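Transmembrane oligosaccharyl transferase (PDB 3WAJ) belongs to the STT3/AglB family of GT-C membrane enzymes, joining a multi-helix membrane region to a C-terminal globular part and holding a zinc ion. Local coordinates at residues Pro48-Arg53 / Ser78-Gly83; His64-Asp69 / Gln526-Pro531; Gly779-Gly784 / Gly861-Leu866; Tyr809-Glu814 / Val822-Ser827. One frame throughout, in Å; residues are numbered along the deposited sequence.

Contact 1: Pro48-Arg53 / Ser78-Gly83. With SO4 (sulfate ion), chain C.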
# COMPACT_ATOMS: atom_id res chain seq x y z
N PRO A 48 7.41 -2.06 0.21
CA PRO A 48 8.79 -2.57 0.27
C PRO A 48 9.53 -2.46 -1.06
O PRO A 48 10.75 -2.31 -1.06
CB PRO A 48 8.60 -4.04 0.68
CG PRO A 48 7.29 -4.05 1.44
CD PRO A 48 6.43 -3.05 0.69
N TRP A 49 8.82 -2.53 -2.18
CA TRP A 49 9.50 -2.33 -3.46
C TRP A 49 10.03 -0.91 -3.62
O TRP A 49 11.05 -0.69 -4.29
CB TRP A 49 8.59 -2.73 -4.63
CG TRP A 49 8.33 -4.21 -4.59
CD1 TRP A 49 7.37 -4.85 -3.86
CD2 TRP A 49 9.07 -5.24 -5.28
NE1 TRP A 49 7.46 -6.21 -4.06
CE2 TRP A 49 8.49 -6.48 -4.92
CE3 TRP A 49 10.16 -5.23 -6.15
CZ2 TRP A 49 8.96 -7.71 -5.42
CZ3 TRP A 49 10.63 -6.46 -6.65
CH2 TRP A 49 10.03 -7.68 -6.28
N TYR A 50 9.35 0.06 -3.02
CA TYR A 50 9.80 1.44 -3.12
C TYR A 50 10.98 1.73 -2.19
O TYR A 50 11.90 2.47 -2.56
CB TYR A 50 8.65 2.43 -2.88
CG TYR A 50 9.02 3.81 -3.34
CD1 TYR A 50 9.09 4.11 -4.71
CD2 TYR A 50 9.36 4.81 -2.43
CE1 TYR A 50 9.44 5.37 -5.17
CE2 TYR A 50 9.72 6.10 -2.88
CZ TYR A 50 9.76 6.36 -4.26
OH TYR A 50 10.12 7.60 -4.72
N TYR A 51 10.97 1.15 -0.98
CA TYR A 51 12.18 1.18 -0.15
C TYR A 51 13.37 0.66 -0.94
O TYR A 51 14.42 1.29 -0.99
CB TYR A 51 12.01 0.42 1.18
CG TYR A 51 11.53 1.37 2.23
CD1 TYR A 51 12.34 2.41 2.67
CD2 TYR A 51 10.24 1.29 2.74
CE1 TYR A 51 11.89 3.34 3.59
CE2 TYR A 51 9.78 2.20 3.67
CZ TYR A 51 10.60 3.22 4.08
OH TYR A 51 10.13 4.11 5.01
N TYR A 52 13.16 -0.48 -1.58
CA TYR A 52 14.15 -1.11 -2.43
C TYR A 52 14.68 -0.12 -3.46
O TYR A 52 15.90 0.03 -3.61
CB TYR A 52 13.50 -2.34 -3.07
CG TYR A 52 14.24 -3.03 -4.19
CD1 TYR A 52 13.60 -3.27 -5.41
CD2 TYR A 52 15.55 -3.47 -4.03
CE1 TYR A 52 14.23 -3.93 -6.44
CE2 TYR A 52 16.20 -4.14 -5.09
CZ TYR A 52 15.52 -4.37 -6.28
OH TYR A 52 16.12 -5.02 -7.33
N ARG A 53 13.77 0.55 -4.15
CA ARG A 53 14.13 1.56 -5.14
C ARG A 53 15.01 2.64 -4.49
O ARG A 53 16.04 3.04 -5.05
CB ARG A 53 12.86 2.17 -5.78
CG ARG A 53 13.07 3.31 -6.78
CD ARG A 53 13.37 4.70 -6.11
NE ARG A 53 13.49 5.74 -7.12
CZ ARG A 53 14.55 5.88 -7.92
NH1 ARG A 53 15.58 5.06 -7.79
NH2 ARG A 53 14.57 6.84 -8.83
N SER A 78 7.51 12.70 -7.56
CA SER A 78 6.95 12.66 -6.21
C SER A 78 8.02 12.96 -5.17
O SER A 78 9.12 12.38 -5.19
CB SER A 78 6.37 11.26 -5.92
OG SER A 78 4.99 11.16 -6.22
N TYR A 79 7.69 13.85 -4.23
CA TYR A 79 8.50 13.97 -3.03
C TYR A 79 8.39 12.67 -2.27
O TYR A 79 7.35 12.04 -2.28
CB TYR A 79 7.98 15.10 -2.15
CG TYR A 79 8.12 16.45 -2.79
CD1 TYR A 79 9.27 17.20 -2.62
CD2 TYR A 79 7.11 16.96 -3.58
CE1 TYR A 79 9.40 18.43 -3.20
CE2 TYR A 79 7.23 18.18 -4.18
CZ TYR A 79 8.38 18.92 -3.98
OH TYR A 79 8.50 20.15 -4.59
N THR A 80 9.47 12.29 -1.60
CA THR A 80 9.53 11.00 -0.93
C THR A 80 9.30 11.18 0.56
O THR A 80 10.16 11.72 1.26
CB THR A 80 10.91 10.33 -1.15
OG1 THR A 80 11.93 11.12 -0.53
CG2 THR A 80 11.23 10.25 -2.61
N HIS A 81 8.15 10.74 1.07
CA HIS A 81 7.97 10.80 2.52
C HIS A 81 8.65 9.66 3.27
O HIS A 81 8.78 9.73 4.49
CB HIS A 81 6.50 10.91 2.91
CG HIS A 81 5.73 9.64 2.71
ND1 HIS A 81 5.18 9.30 1.49
CD2 HIS A 81 5.42 8.63 3.56
CE1 HIS A 81 4.58 8.13 1.60
NE2 HIS A 81 4.70 7.70 2.85
N PHE A 82 9.08 8.62 2.56
CA PHE A 82 9.73 7.48 3.24
C PHE A 82 10.97 7.94 3.97
O PHE A 82 11.84 8.58 3.38
CB PHE A 82 10.09 6.38 2.25
CG PHE A 82 8.95 5.48 1.88
CD1 PHE A 82 7.63 5.86 2.18
CD2 PHE A 82 9.18 4.26 1.27
CE1 PHE A 82 6.55 5.02 1.83
CE2 PHE A 82 8.11 3.41 0.92
CZ PHE A 82 6.80 3.79 1.20
N GLY A 83 11.05 7.61 5.25
CA GLY A 83 12.06 8.17 6.12
C GLY A 83 13.48 7.68 5.93
O GLY A 83 13.71 6.58 5.40
S SO4 C . 2.69 5.67 5.29
O1 SO4 C . 3.49 5.19 4.15
O2 SO4 C . 2.34 7.07 5.04
O3 SO4 C . 1.48 4.85 5.38
O4 SO4 C . 3.41 5.58 6.56
O HOH W 1 12.08 4.98 7.65
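Y50 and Y51 of helix 47-60 form an aromatic cluster with F82 beside the zinc site. The side chain of F82 comes within about 6 Å of the zinc ion, which is bound by D47, D161 and H163. The two tyrosines lie on opposite sides of the F82 ring plane and meet it differently. Y51 makes an offset stack, with planes 20° apart. F82 CD2 sits over one face of the Y51 ring, toward its rim, and approaches Y51 CE2 to 3.2 Å. Y50 instead turns an edge to the face of F82, with planes at 81° and centroids 5.6 Å apart. Its CB points toward the loop, and CG, anti to the backbone N (chi1 -165°), sets the ring beside F82. Y50 CD2 touches F82 CD2 at 3.7 Å. At the far edge, Y50 OH lies 3.6 Å from T80 CG2. The hydroxyls bond outside the cluster: Y50 OH to D69, Y51 OH to H162 ND1. H81 points its ring edge at a sulfate ion, probably from the crystallisation liquor. H81 NE2 donates to O1 of the sulfate at 3.1 Å in an almost straight bond. H162 and R426 also hold this sulfate. G83 is the N-cap residue before helix 84-96, and Y51 rests on L86 and V87 of that helix. Y50 stacks on H555 of helix 554-561.

Contact 2: His64-Asp69 / Gln526-Pro531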
# COMPACT_ATOMS: atom_id res chain seq x y z
N HIS A 64 24.44 10.02 0.38
CA HIS A 64 23.34 10.93 0.10
C HIS A 64 22.10 10.15 -0.33
O HIS A 64 22.22 9.02 -0.81
CB HIS A 64 23.74 11.96 -0.95
CG HIS A 64 25.00 12.69 -0.62
ND1 HIS A 64 25.01 13.84 0.14
CD2 HIS A 64 26.29 12.45 -0.95
CE1 HIS A 64 26.26 14.27 0.27
NE2 HIS A 64 27.05 13.44 -0.39
N ARG A 65 20.92 10.74 -0.15
CA ARG A 65 19.69 10.12 -0.64
C ARG A 65 18.85 11.19 -1.29
O ARG A 65 19.04 12.37 -1.04
CB ARG A 65 18.92 9.41 0.48
CG ARG A 65 18.51 10.30 1.65
CD ARG A 65 17.28 9.75 2.34
NE ARG A 65 16.06 9.93 1.54
CZ ARG A 65 14.84 9.54 1.91
NH1 ARG A 65 14.67 8.92 3.07
NH2 ARG A 65 13.79 9.75 1.11
N ILE A 66 17.93 10.77 -2.16
CA ILE A 66 16.99 11.69 -2.80
C ILE A 66 15.82 12.01 -1.85
O ILE A 66 15.54 11.26 -0.91
CB ILE A 66 16.44 11.09 -4.09
CG1 ILE A 66 15.60 9.84 -3.78
CG2 ILE A 66 17.58 10.75 -5.05
CD1 ILE A 66 14.82 9.30 -4.96
N TRP A 67 15.14 13.12 -2.12
CA TRP A 67 13.94 13.51 -1.37
C TRP A 67 12.86 13.84 -2.36
O TRP A 67 11.78 14.33 -2.01
CB TRP A 67 14.25 14.74 -0.49
CG TRP A 67 15.29 14.40 0.51
CD1 TRP A 67 16.64 14.58 0.39
CD2 TRP A 67 15.07 13.75 1.77
NE1 TRP A 67 17.27 14.11 1.52
CE2 TRP A 67 16.34 13.59 2.38
CE3 TRP A 67 13.94 13.30 2.44
CZ2 TRP A 67 16.49 13.00 3.63
CZ3 TRP A 67 14.08 12.71 3.68
CH2 TRP A 67 15.35 12.57 4.27
N PHE A 68 13.17 13.56 -3.62
CA PHE A 68 12.21 13.71 -4.71
C PHE A 68 12.55 12.71 -5.83
O PHE A 68 13.72 12.41 -6.07
CB PHE A 68 12.21 15.16 -5.21
CG PHE A 68 11.23 15.41 -6.32
CD1 PHE A 68 9.91 15.71 -6.04
CD2 PHE A 68 11.64 15.35 -7.65
CE1 PHE A 68 8.99 15.95 -7.06
CE2 PHE A 68 10.74 15.58 -8.68
CZ PHE A 68 9.41 15.89 -8.39
N ASP A 69 11.52 12.19 -6.49
CA ASP A 69 11.69 11.05 -7.38
C ASP A 69 10.89 11.29 -8.64
O ASP A 69 9.69 11.02 -8.69
CB ASP A 69 11.24 9.76 -6.68
CG ASP A 69 11.42 8.49 -7.55
OD1 ASP A 69 12.02 8.56 -8.64
OD2 ASP A 69 10.97 7.41 -7.11
N GLN A 526 20.50 8.15 -10.22
CA GLN A 526 20.96 9.52 -10.04
C GLN A 526 20.36 10.21 -8.82
O GLN A 526 19.20 9.99 -8.43
CB GLN A 526 20.63 10.39 -11.26
CG GLN A 526 21.38 10.00 -12.50
CD GLN A 526 22.87 10.10 -12.30
OE1 GLN A 526 23.58 9.10 -12.39
NE2 GLN A 526 23.35 11.31 -12.03
N LEU A 527 21.17 11.10 -8.25
CA LEU A 527 20.78 11.86 -7.09
C LEU A 527 19.99 13.07 -7.54
O LEU A 527 20.54 14.16 -7.65
CB LEU A 527 22.02 12.28 -6.31
CG LEU A 527 21.73 12.96 -4.98
CD1 LEU A 527 21.02 11.98 -4.04
CD2 LEU A 527 23.01 13.48 -4.37
N TYR A 528 18.70 12.89 -7.79
CA TYR A 528 17.86 14.00 -8.24
C TYR A 528 17.86 15.10 -7.19
O TYR A 528 17.91 14.84 -6.00
CB TYR A 528 16.42 13.53 -8.50
CG TYR A 528 16.36 12.13 -9.03
CD1 TYR A 528 16.67 11.85 -10.35
CD2 TYR A 528 16.01 11.07 -8.19
CE1 TYR A 528 16.63 10.56 -10.83
CE2 TYR A 528 15.96 9.78 -8.66
CZ TYR A 528 16.27 9.52 -9.98
OH TYR A 528 16.23 8.24 -10.47
N PRO A 529 17.83 16.36 -7.66
CA PRO A 529 17.74 17.53 -6.77
C PRO A 529 16.29 17.74 -6.34
O PRO A 529 15.37 17.45 -7.10
CB PRO A 529 18.19 18.68 -7.68
CG PRO A 529 17.77 18.26 -9.03
CD PRO A 529 17.94 16.75 -9.07
N THR A 530 16.09 18.24 -5.13
CA THR A 530 14.73 18.51 -4.64
C THR A 530 14.21 19.84 -5.17
O THR A 530 14.81 20.88 -4.94
CB THR A 530 14.68 18.52 -3.11
OG1 THR A 530 15.23 17.29 -2.61
CG2 THR A 530 13.23 18.68 -2.63
N PRO A 531 13.09 19.80 -5.91
CA PRO A 531 12.48 20.98 -6.53
C PRO A 531 11.47 21.67 -5.63
O PRO A 531 10.94 21.05 -4.70
CB PRO A 531 11.75 20.39 -7.74
CG PRO A 531 11.35 19.00 -7.30
CD PRO A 531 12.46 18.54 -6.37
O HOH W 2 16.22 15.21 -3.93
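F68 and P531 form the tight end of a contact in which a loop of the AglB core region docks on strand 68-69 and the loop before it. L527, at the centre of an inverse gamma turn in the docking loop, marks the loose end. F68 CG is anti to the backbone N (chi1 -179°), and one face of its ring takes the proline. P531 CG stands 3.5 Å above the ring centroid, only 4° off the normal, a CH-pi contact. The two side chains cross at about a right angle. The middle is also close. I66 and Y528 lie side by side, with I66 CG2 3.5 Å from Y528 CD2. The same Y528 CD2 reaches F68 O at 3.4 Å. The Y528 hydroxyl bonds to Y523 and R53, beyond the contact. More exposed residues make up the solvent side. There L527 CD2 touches H64 CB at 3.8 Å. L527 CD1 rests on the backbone of R65. T530 is partly exposed, and its OG1 lies 3.5 Å from W67 CB. One water bridges the two segments: it accepts from W67 N at 3.0 Å, donates to Y528 O at 2.7 Å and bonds to T530 OG1.

Contact 3: Gly779-Gly784 / Gly861-Leu866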
# COMPACT_ATOMS: atom_id res chain seq x y z
N GLY A 779 -0.08 5.09 -35.54
CA GLY A 779 -0.91 4.25 -36.38
C GLY A 779 -0.80 4.63 -37.85
O GLY A 779 -0.78 5.82 -38.18
N ALA A 780 -0.72 3.63 -38.73
CA ALA A 780 -0.66 3.86 -40.17
C ALA A 780 -2.01 4.31 -40.70
O ALA A 780 -3.02 3.62 -40.50
CB ALA A 780 -0.21 2.61 -40.91
N VAL A 781 -2.05 5.45 -41.37
CA VAL A 781 -3.31 5.94 -41.92
C VAL A 781 -3.58 5.30 -43.28
O VAL A 781 -2.88 5.57 -44.25
CB VAL A 781 -3.34 7.48 -41.99
CG1 VAL A 781 -4.69 7.97 -42.51
CG2 VAL A 781 -3.05 8.07 -40.63
N VAL A 782 -4.59 4.44 -43.33
CA VAL A 782 -5.04 3.87 -44.60
C VAL A 782 -6.32 4.58 -45.04
O VAL A 782 -7.29 4.68 -44.28
CB VAL A 782 -5.26 2.34 -44.52
CG1 VAL A 782 -5.81 1.81 -45.84
CG2 VAL A 782 -3.96 1.64 -44.18
N THR A 783 -6.31 5.08 -46.27
CA THR A 783 -7.42 5.88 -46.78
C THR A 783 -7.56 5.71 -48.28
O THR A 783 -6.67 5.19 -48.96
CB THR A 783 -7.22 7.36 -46.45
OG1 THR A 783 -8.45 8.08 -46.68
CG2 THR A 783 -6.12 7.94 -47.32
N GLY A 784 -8.69 6.16 -48.81
CA GLY A 784 -8.95 6.03 -50.23
C GLY A 784 -10.42 6.15 -50.55
O GLY A 784 -11.21 6.57 -49.71
N GLY A 861 3.09 7.34 -38.51
CA GLY A 861 1.74 7.73 -38.87
C GLY A 861 1.62 8.04 -40.34
O GLY A 861 0.80 8.87 -40.74
N GLU A 862 2.45 7.38 -41.14
CA GLU A 862 2.44 7.56 -42.59
C GLU A 862 1.05 7.33 -43.19
O GLU A 862 0.24 6.56 -42.65
CB GLU A 862 3.48 6.66 -43.25
CG GLU A 862 4.92 6.99 -42.85
CD GLU A 862 5.93 6.05 -43.46
OE1 GLU A 862 5.60 5.36 -44.46
OE2 GLU A 862 7.07 5.99 -42.95
N ILE A 863 0.77 8.01 -44.30
CA ILE A 863 -0.52 7.91 -44.96
C ILE A 863 -0.41 6.94 -46.13
O ILE A 863 0.56 6.96 -46.88
CB ILE A 863 -1.02 9.28 -45.44
CG1 ILE A 863 -1.05 10.27 -44.27
CG2 ILE A 863 -2.40 9.17 -46.07
CD1 ILE A 863 -1.82 11.56 -44.54
N ILE A 864 -1.41 6.06 -46.27
CA ILE A 864 -1.42 5.06 -47.33
C ILE A 864 -2.69 5.18 -48.17
O ILE A 864 -3.81 5.15 -47.64
CB ILE A 864 -1.32 3.63 -46.77
CG1 ILE A 864 0.12 3.33 -46.33
CG2 ILE A 864 -1.81 2.60 -47.80
CD1 ILE A 864 0.28 1.99 -45.64
N GLN A 865 -2.52 5.32 -49.49
CA GLN A 865 -3.65 5.41 -50.41
C GLN A 865 -4.08 4.02 -50.84
O GLN A 865 -3.26 3.25 -51.33
CB GLN A 865 -3.27 6.23 -51.65
CG GLN A 865 -2.55 7.55 -51.35
CD GLN A 865 -3.45 8.59 -50.71
OE1 GLN A 865 -4.68 8.46 -50.72
NE2 GLN A 865 -2.85 9.63 -50.15
N LEU A 866 -5.35 3.70 -50.63
CA LEU A 866 -5.89 2.45 -51.17
C LEU A 866 -7.31 2.65 -51.68
O LEU A 866 -8.24 2.88 -50.90
CB LEU A 866 -5.85 1.31 -50.15
CG LEU A 866 -5.42 -0.00 -50.80
CD1 LEU A 866 -3.99 0.11 -51.30
CD2 LEU A 866 -5.54 -1.15 -49.85
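V781 and T783 make all four backbone hydrogen bonds to the 861-866 segment. V781 N donates to E862 O at 2.8 Å, and V781 O accepts from I864 N. T783 N donates to I864 O at 2.9 Å, and T783 O accepts from L866 N at 2.6 Å. CA-H...O contacts add to this ladder. At its two ends, G861 CA meets G779 O at 3.2 Å and G784 CA meets L866 O at 3.3 Å. This is parallel pairing, with V781 beside I863, V782 beside I864 and T783 beside Q865. Strand 780-785 is the middle strand of a three-stranded mixed sheet in the long peripheral domain. Its other neighbour is the antiparallel strand 819-824, and helix 855-860 leads into strand 863-865. Side-chain contacts divide between the two faces. On one, V782 CG2 touches I864 CB at 4.2 Å, and V782 CG1 reaches L866 CB. On the other, T783 and Q865 lie side by side, pointing the same way. T783 CG2, between the backbone N and the carbonyl carbon, comes 3.7 Å from Q865 OE1 and also touches I863 CG2. T783 OG1 is bonded to Y820 O and T821 OG1 of strand 819-824.

Contact 4: Tyr809-Glu814 / Val822-Ser827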
# COMPACT_ATOMS: atom_id res chain seq x y z
N TYR A 809 -8.52 -8.81 -34.44
CA TYR A 809 -8.57 -7.36 -34.43
C TYR A 809 -9.61 -6.92 -35.44
O TYR A 809 -9.60 -7.36 -36.59
CB TYR A 809 -7.21 -6.74 -34.79
CG TYR A 809 -7.26 -5.23 -34.93
CD1 TYR A 809 -7.09 -4.41 -33.82
CD2 TYR A 809 -7.51 -4.61 -36.16
CE1 TYR A 809 -7.16 -3.02 -33.93
CE2 TYR A 809 -7.58 -3.22 -36.27
CZ TYR A 809 -7.40 -2.43 -35.15
OH TYR A 809 -7.46 -1.06 -35.23
N TRP A 810 -10.53 -6.06 -35.02
CA TRP A 810 -11.53 -5.49 -35.92
C TRP A 810 -11.59 -3.99 -35.75
O TRP A 810 -11.46 -3.48 -34.64
CB TRP A 810 -12.91 -6.06 -35.59
CG TRP A 810 -13.21 -7.41 -36.16
CD1 TRP A 810 -13.12 -8.61 -35.52
CD2 TRP A 810 -13.68 -7.69 -37.49
NE1 TRP A 810 -13.50 -9.63 -36.37
CE2 TRP A 810 -13.84 -9.09 -37.58
CE3 TRP A 810 -13.97 -6.90 -38.60
CZ2 TRP A 810 -14.28 -9.71 -38.75
CZ3 TRP A 810 -14.41 -7.52 -39.77
CH2 TRP A 810 -14.56 -8.91 -39.83
N GLN A 811 -11.80 -3.28 -36.85
CA GLN A 811 -12.19 -1.87 -36.76
C GLN A 811 -13.13 -1.59 -37.92
O GLN A 811 -12.91 -2.09 -39.03
CB GLN A 811 -10.97 -0.94 -36.81
CG GLN A 811 -11.32 0.52 -36.53
CD GLN A 811 -10.13 1.45 -36.68
OE1 GLN A 811 -8.98 1.01 -36.73
NE2 GLN A 811 -10.40 2.75 -36.76
N THR A 812 -14.18 -0.82 -37.66
CA THR A 812 -15.13 -0.46 -38.72
C THR A 812 -15.27 1.05 -38.79
O THR A 812 -15.44 1.72 -37.77
CB THR A 812 -16.50 -1.13 -38.55
OG1 THR A 812 -16.37 -2.54 -38.79
CG2 THR A 812 -17.50 -0.58 -39.56
N VAL A 813 -15.20 1.56 -40.01
CA VAL A 813 -15.12 2.99 -40.24
C VAL A 813 -16.24 3.48 -41.15
O VAL A 813 -16.51 2.88 -42.20
CB VAL A 813 -13.72 3.35 -40.78
CG1 VAL A 813 -13.81 4.29 -41.97
CG2 VAL A 813 -12.87 3.94 -39.67
N GLU A 814 -16.91 4.54 -40.73
CA GLU A 814 -18.03 5.11 -41.48
C GLU A 814 -17.49 5.89 -42.67
O GLU A 814 -16.45 6.55 -42.57
CB GLU A 814 -18.86 6.02 -40.57
CG GLU A 814 -20.25 6.34 -41.08
CD GLU A 814 -21.06 7.17 -40.09
OE1 GLU A 814 -20.45 7.88 -39.26
OE2 GLU A 814 -22.30 7.10 -40.15
N VAL A 822 -8.83 4.96 -42.21
CA VAL A 822 -8.67 4.08 -41.05
C VAL A 822 -7.22 4.04 -40.53
O VAL A 822 -6.26 4.03 -41.30
CB VAL A 822 -9.24 2.67 -41.31
CG1 VAL A 822 -8.39 1.91 -42.30
CG2 VAL A 822 -9.37 1.90 -40.01
N VAL A 823 -7.08 4.03 -39.20
CA VAL A 823 -5.77 4.02 -38.55
C VAL A 823 -5.52 2.64 -37.94
O VAL A 823 -6.28 2.18 -37.08
CB VAL A 823 -5.70 5.13 -37.47
CG1 VAL A 823 -4.26 5.36 -36.99
CG2 VAL A 823 -6.26 6.43 -38.02
N LEU A 824 -4.46 1.97 -38.40
CA LEU A 824 -4.12 0.61 -37.97
C LEU A 824 -2.85 0.61 -37.11
O LEU A 824 -1.86 1.25 -37.47
CB LEU A 824 -3.93 -0.30 -39.19
CG LEU A 824 -5.03 -0.24 -40.26
CD1 LEU A 824 -4.73 -1.15 -41.45
CD2 LEU A 824 -6.38 -0.58 -39.67
N PRO A 825 -2.88 -0.09 -35.96
CA PRO A 825 -1.72 -0.07 -35.05
C PRO A 825 -0.80 -1.29 -35.15
O PRO A 825 0.27 -1.27 -34.55
CB PRO A 825 -2.39 -0.05 -33.67
CG PRO A 825 -3.63 -0.88 -33.88
CD PRO A 825 -4.05 -0.72 -35.33
N TYR A 826 -1.20 -2.34 -35.86
CA TYR A 826 -0.33 -3.52 -35.94
C TYR A 826 0.52 -3.51 -37.21
O TYR A 826 0.02 -3.19 -38.29
CB TYR A 826 -1.14 -4.82 -35.85
CG TYR A 826 -1.65 -5.14 -34.46
CD1 TYR A 826 -0.80 -5.62 -33.47
CD2 TYR A 826 -3.00 -4.97 -34.13
CE1 TYR A 826 -1.27 -5.93 -32.19
CE2 TYR A 826 -3.47 -5.28 -32.87
CZ TYR A 826 -2.60 -5.75 -31.91
OH TYR A 826 -3.09 -6.04 -30.67
N SER A 827 1.80 -3.84 -37.07
CA SER A 827 2.68 -3.96 -38.23
C SER A 827 3.15 -5.40 -38.38
O SER A 827 3.00 -6.21 -37.45
CB SER A 827 3.89 -3.04 -38.12
OG SER A 827 4.77 -3.46 -37.09
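Y809 meets Y826 and P825 at one end of this contact. Y809 CG is anti to the backbone N (chi1 174°), and the side chain sets out toward the other segment. Y826 CG is anti to its carbonyl carbon (chi1 -74°), which puts it, and the ring beyond it, beside Y809. The edge of the Y826 ring faces the ring of Y809 in an offset edge-to-face pair, with planes at 81° and centroids 5.8 Å apart. Y826 CE2 is 3.8 Å from Y809 CD1. Y809 and P825 reach toward each other tip to tip, with Y809 OH 3.4 Å from P825 CD. Each hydroxyl has a partner beyond the contact: Y809 OH bonds to L690 O and Y826 OH to M695 N. The two strands follow each other in the chain but belong to different sheets. Strand 806-814 is at the edge of a four-stranded antiparallel sheet, and strand 819-824 is at the edge of a three-stranded mixed one. The axes of 809-814 and 822-824 pass 8.3 Å apart and run nearly antiparallel. They are joined through side chains, consistent with two sheets packed face to face as in a beta sandwich. Q811 has an extended chain that slides past V822 in the opposite direction. Q811 CD comes 3.4 Å from V822 CG2. That methyl, anti to the V822 backbone N, also touches V813 CG2 at 4.1 Å.

The four contacts form two pairs. Contacts 1 and 2 have centres 11 Å apart and share the small sheet of strands 68-69 and 78-79. Y50 OH of contact 1 lies 2.5 Å from D69 OD2 of contact 2. Y79 OH lies 2.6 Å from P531 O. R53 adds a salt bridge to D69 and a bond to Y528 OH. This ties the loop 526-531 to the helix that starts at the zinc ligand D47. Contacts 3 and 4 also have centres 11 Å apart, and contact 4 is nested in the chain loop closed by contact 3. V782 O lies 2.6 Å from V822 N in their shared sheet. The pairs stay at least about 28 Å apart, nearest atoms, so contacts 3 and 4 are remote from the zinc-side cluster of contact 1.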